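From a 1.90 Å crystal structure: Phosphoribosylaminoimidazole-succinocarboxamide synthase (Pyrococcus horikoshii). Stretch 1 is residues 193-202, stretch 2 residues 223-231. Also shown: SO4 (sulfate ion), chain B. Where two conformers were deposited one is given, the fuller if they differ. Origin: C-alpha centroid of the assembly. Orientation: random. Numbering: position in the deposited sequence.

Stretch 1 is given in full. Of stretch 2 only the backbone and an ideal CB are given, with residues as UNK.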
# COMPACT_ATOMS: atom_id res chain seq x y z
N SER A 193 14.74 15.75 10.65
CA SER A 193 16.14 16.04 10.38
C SER A 193 16.52 15.60 8.97
O SER A 193 15.73 14.96 8.27
CB SER A 193 17.02 15.29 11.39
OG SER A 193 17.05 13.91 11.08
N PRO A 194 17.76 15.92 8.54
CA PRO A 194 18.24 15.42 7.25
C PRO A 194 18.35 13.89 7.18
O PRO A 194 18.56 13.34 6.10
CB PRO A 194 19.62 16.07 7.12
CG PRO A 194 19.54 17.29 7.97
CD PRO A 194 18.71 16.87 9.14
N ASP A 195 18.22 13.22 8.33
CA ASP A 195 18.10 11.75 8.37
C ASP A 195 16.71 11.26 7.92
O ASP A 195 16.60 10.19 7.32
CB ASP A 195 18.36 11.22 9.79
CG ASP A 195 19.82 10.82 10.02
OD1 ASP A 195 20.07 9.99 10.92
OD2 ASP A 195 20.72 11.32 9.31
N THR A 196 15.68 12.05 8.21
CA THR A 196 14.29 11.63 7.97
C THR A 196 13.58 12.38 6.84
O THR A 196 12.43 12.10 6.52
CB THR A 196 13.45 11.73 9.26
OG1 THR A 196 13.49 13.07 9.75
CG2 THR A 196 13.98 10.76 10.32
N CYS A 197 14.28 13.33 6.23
CA CYS A 197 13.73 14.14 5.15
C CYS A 197 14.67 14.07 3.96
O CYS A 197 15.87 13.89 4.12
CB CYS A 197 13.63 15.61 5.56
SG CYS A 197 12.70 16.00 7.05
N ARG A 198 14.11 14.23 2.76
CA ARG A 198 14.93 14.57 1.60
C ARG A 198 14.87 16.06 1.35
O ARG A 198 13.78 16.64 1.20
CB ARG A 198 14.54 13.75 0.37
CG ARG A 198 15.06 12.33 0.41
CD ARG A 198 14.75 11.56 -0.86
NE ARG A 198 15.29 10.20 -0.78
CZ ARG A 198 14.63 9.15 -0.29
NH1 ARG A 198 13.39 9.28 0.14
NH2 ARG A 198 15.21 7.96 -0.26
N PHE A 199 16.05 16.69 1.35
CA PHE A 199 16.22 18.12 1.14
C PHE A 199 17.11 18.34 -0.08
O PHE A 199 18.23 17.85 -0.11
CB PHE A 199 16.95 18.77 2.33
CG PHE A 199 16.23 18.72 3.65
CD1 PHE A 199 14.88 19.05 3.77
CD2 PHE A 199 16.94 18.41 4.81
CE1 PHE A 199 14.25 19.04 5.01
CE2 PHE A 199 16.31 18.39 6.06
CZ PHE A 199 14.97 18.71 6.16
N TRP A 200 16.62 19.06 -1.09
CA TRP A 200 17.44 19.40 -2.27
C TRP A 200 17.68 20.90 -2.35
O TRP A 200 16.78 21.69 -2.06
CB TRP A 200 16.74 18.95 -3.56
CG TRP A 200 16.67 17.47 -3.80
CD1 TRP A 200 17.14 16.47 -2.98
CD2 TRP A 200 16.06 16.81 -4.92
NE1 TRP A 200 16.87 15.24 -3.53
CE2 TRP A 200 16.21 15.42 -4.72
CE3 TRP A 200 15.41 17.27 -6.07
CZ2 TRP A 200 15.73 14.48 -5.63
CZ3 TRP A 200 14.93 16.32 -6.98
CH2 TRP A 200 15.09 14.95 -6.75
N ASP A 201 18.88 21.30 -2.74
CA ASP A 201 19.13 22.72 -3.00
C ASP A 201 18.21 23.18 -4.13
O ASP A 201 18.08 22.49 -5.14
CB ASP A 201 20.59 22.98 -3.36
CG ASP A 201 20.83 24.42 -3.79
OD1 ASP A 201 20.68 25.32 -2.95
OD2 ASP A 201 21.14 24.65 -4.97
N ALA A 202 17.57 24.34 -3.97
CA ALA A 202 16.61 24.83 -4.97
C ALA A 202 17.29 25.17 -6.30
O ALA A 202 16.72 24.94 -7.37
CB ALA A 202 15.84 26.04 -4.45
N UNK A 223 27.15 18.41 4.16
CA UNK A 223 25.78 18.58 3.67
C UNK A 223 24.82 18.97 4.81
O UNK A 223 24.01 19.88 4.65
CB UNK A 223 25.30 17.29 3.00
N UNK A 224 24.95 18.31 5.96
CA UNK A 224 24.10 18.59 7.12
C UNK A 224 24.40 19.96 7.73
O UNK A 224 23.50 20.63 8.23
CB UNK A 224 24.28 17.50 8.18
N UNK A 225 25.68 20.35 7.70
CA UNK A 225 26.09 21.69 8.14
C UNK A 225 25.46 22.76 7.26
O UNK A 225 24.99 23.79 7.76
CB UNK A 225 27.61 21.82 8.12
N UNK A 226 25.45 22.51 5.95
CA UNK A 226 24.93 23.46 4.96
C UNK A 226 23.45 23.73 5.23
O UNK A 226 23.02 24.88 5.23
CB UNK A 226 25.13 22.93 3.54
N UNK A 227 22.69 22.66 5.47
CA UNK A 227 21.29 22.76 5.89
C UNK A 227 21.16 23.62 7.15
O UNK A 227 20.37 24.56 7.19
CB UNK A 227 20.71 21.37 6.14
N UNK A 228 21.96 23.29 8.16
CA UNK A 228 21.93 24.01 9.43
C UNK A 228 22.23 25.50 9.23
O UNK A 228 21.55 26.35 9.80
CB UNK A 228 22.93 23.40 10.41
N UNK A 229 23.26 25.79 8.44
CA UNK A 229 23.69 27.16 8.17
C UNK A 229 22.63 27.96 7.43
O UNK A 229 22.37 29.12 7.77
CB UNK A 229 24.99 27.15 7.36
N UNK A 230 22.02 27.35 6.42
CA UNK A 230 20.95 27.99 5.66
C UNK A 230 19.73 28.31 6.50
O UNK A 230 19.09 29.34 6.30
CB UNK A 230 20.54 27.09 4.49
N UNK A 231 19.41 27.41 7.43
CA UNK A 231 18.25 27.57 8.30
C UNK A 231 18.53 28.60 9.40
O UNK A 231 17.72 29.51 9.62
CB UNK A 231 17.86 26.23 8.92
S SO4 B . 12.11 5.81 0.83
O1 SO4 B . 11.81 6.56 -0.38
O2 SO4 B . 12.96 6.59 1.71
O3 SO4 B . 10.84 5.48 1.48
O4 SO4 B . 12.81 4.58 0.47

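All nine positions of stretch 2 have helical backbone angles, so glycine and proline are poor candidates throughout, and the choice at each site turns on where CA-to-CB points.

Position 223 points sideways, with nothing of stretch 1 within 5.5 Å of its ideal CB; almost any helix former would do, and the deposited residue is the small Ala223.

Position 224 also points sideways, but its ideal CB lies 4.8 Å from Pro194 CG, and the carboxylate of Asp195 lies off to one side, its OD2 7.2 Å from the same ideal CB. A flat or long side chain could cover the proline, and one with a donor at its tip could also answer the acid: tyrosine, tryptophan, perhaps lysine or arginine. The residue is Tyr224, which does both jobs. At chi1 -77° (m) it lays a ring face against the proline, with Pro194 CB 3.5 Å from the centroid of the Tyr224 ring and only 10° off its normal, a CH-pi contact. The hydroxyl then reaches past, and Tyr224 OH donates to Asp195 OD2 at 2.6 Å, the acceptor lying near the ring plane.

Position 225 is out of reach of stretch 1, which leaves the choice free; Lys225 extends there. Position 226 points sideways into space that stretch 1 leaves empty, so a polar residue is as good as any. It is Glu226, whose role emerges one turn later, at 230.

Position 227 points toward stretch 1, its ideal CB 4.6 Å from Pro194 CG and 5.0 Å from Phe199 CD2. Two apolar neighbours at that range ask for a medium aliphatic: valine, leucine, isoleucine or methionine. Ile227 packs on both: CG2 is 4.3 Å from Pro194 CG and also 4.4 Å from Phe199 CE2, while CD1 reaches Phe199 CB at 3.8 Å.

Position 228 points sideways and meets nothing of stretch 1, so any helix-compatible side chain would do; Tyr228, at chi1 179° (t), leads its ring away. Position 229 is out of reach and just as free; it holds Glu229.

Position 230 points toward stretch 1, yet no atom of it comes within 5.5 Å of the ideal CB. The carboxylate of Asp201 lies farther on, so the site favours a long cation, lysine or arginine. Arg230 spans the gap: its NH1 and NH2 each donate to Asp201 OD1 at 2.6 Å, forming a salt bridge with the acid near the guanidinium plane. Glu226 steadies the same group from within the helix, OE1 accepting from Arg230 NE at 3.1 Å and OE2 from Arg230 NH2 at 2.8 Å.

Position 231 points toward stretch 1 across open space, where many residues would fit; Ile231 CD1 stays 5.9 Å from Phe199 CZ.

Stretch 2 (223-231) AYKEIYERI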
# COMPACT_ATOMS: atom_id res chain seq x y z
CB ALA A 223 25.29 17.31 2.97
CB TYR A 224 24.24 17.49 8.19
CG TYR A 224 23.51 16.18 7.91
CD1 TYR A 224 23.43 15.64 6.62
CD2 TYR A 224 22.93 15.46 8.96
CE1 TYR A 224 22.77 14.42 6.38
CE2 TYR A 224 22.28 14.25 8.73
CZ TYR A 224 22.20 13.74 7.44
OH TYR A 224 21.55 12.54 7.22
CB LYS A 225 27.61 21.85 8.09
CG LYS A 225 28.37 21.23 9.25
CD LYS A 225 29.87 21.38 9.03
CE LYS A 225 30.67 20.97 10.26
NZ LYS A 225 32.13 21.09 10.03
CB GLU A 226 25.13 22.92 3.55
CG GLU A 226 25.79 23.91 2.58
CD GLU A 226 24.79 24.70 1.76
OE1 GLU A 226 24.61 25.91 2.02
OE2 GLU A 226 24.19 24.10 0.84
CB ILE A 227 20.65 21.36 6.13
CG1 ILE A 227 20.43 20.63 4.80
CG2 ILE A 227 19.33 21.47 6.91
CD1 ILE A 227 19.34 21.24 3.90
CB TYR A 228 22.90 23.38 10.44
CG TYR A 228 22.95 24.10 11.78
CD1 TYR A 228 23.79 25.19 11.97
CD2 TYR A 228 22.15 23.68 12.85
CE1 TYR A 228 23.84 25.86 13.19
CE2 TYR A 228 22.19 24.35 14.08
CZ TYR A 228 23.04 25.43 14.24
OH TYR A 228 23.10 26.10 15.44
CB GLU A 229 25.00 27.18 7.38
CG GLU A 229 26.23 26.80 8.21
CD GLU A 229 27.49 26.65 7.37
OE1 GLU A 229 27.64 27.39 6.37
OE2 GLU A 229 28.33 25.80 7.71
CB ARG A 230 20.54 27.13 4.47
CG ARG A 230 21.51 27.17 3.33
CD ARG A 230 20.80 26.90 2.04
NE ARG A 230 21.65 26.15 1.14
CZ ARG A 230 21.33 25.85 -0.11
NH1 ARG A 230 20.16 26.24 -0.62
NH2 ARG A 230 22.18 25.16 -0.86
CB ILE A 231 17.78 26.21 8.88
CG1 ILE A 231 17.11 25.38 7.78
CG2 ILE A 231 16.82 26.42 10.06
CD1 ILE A 231 16.86 23.93 8.13
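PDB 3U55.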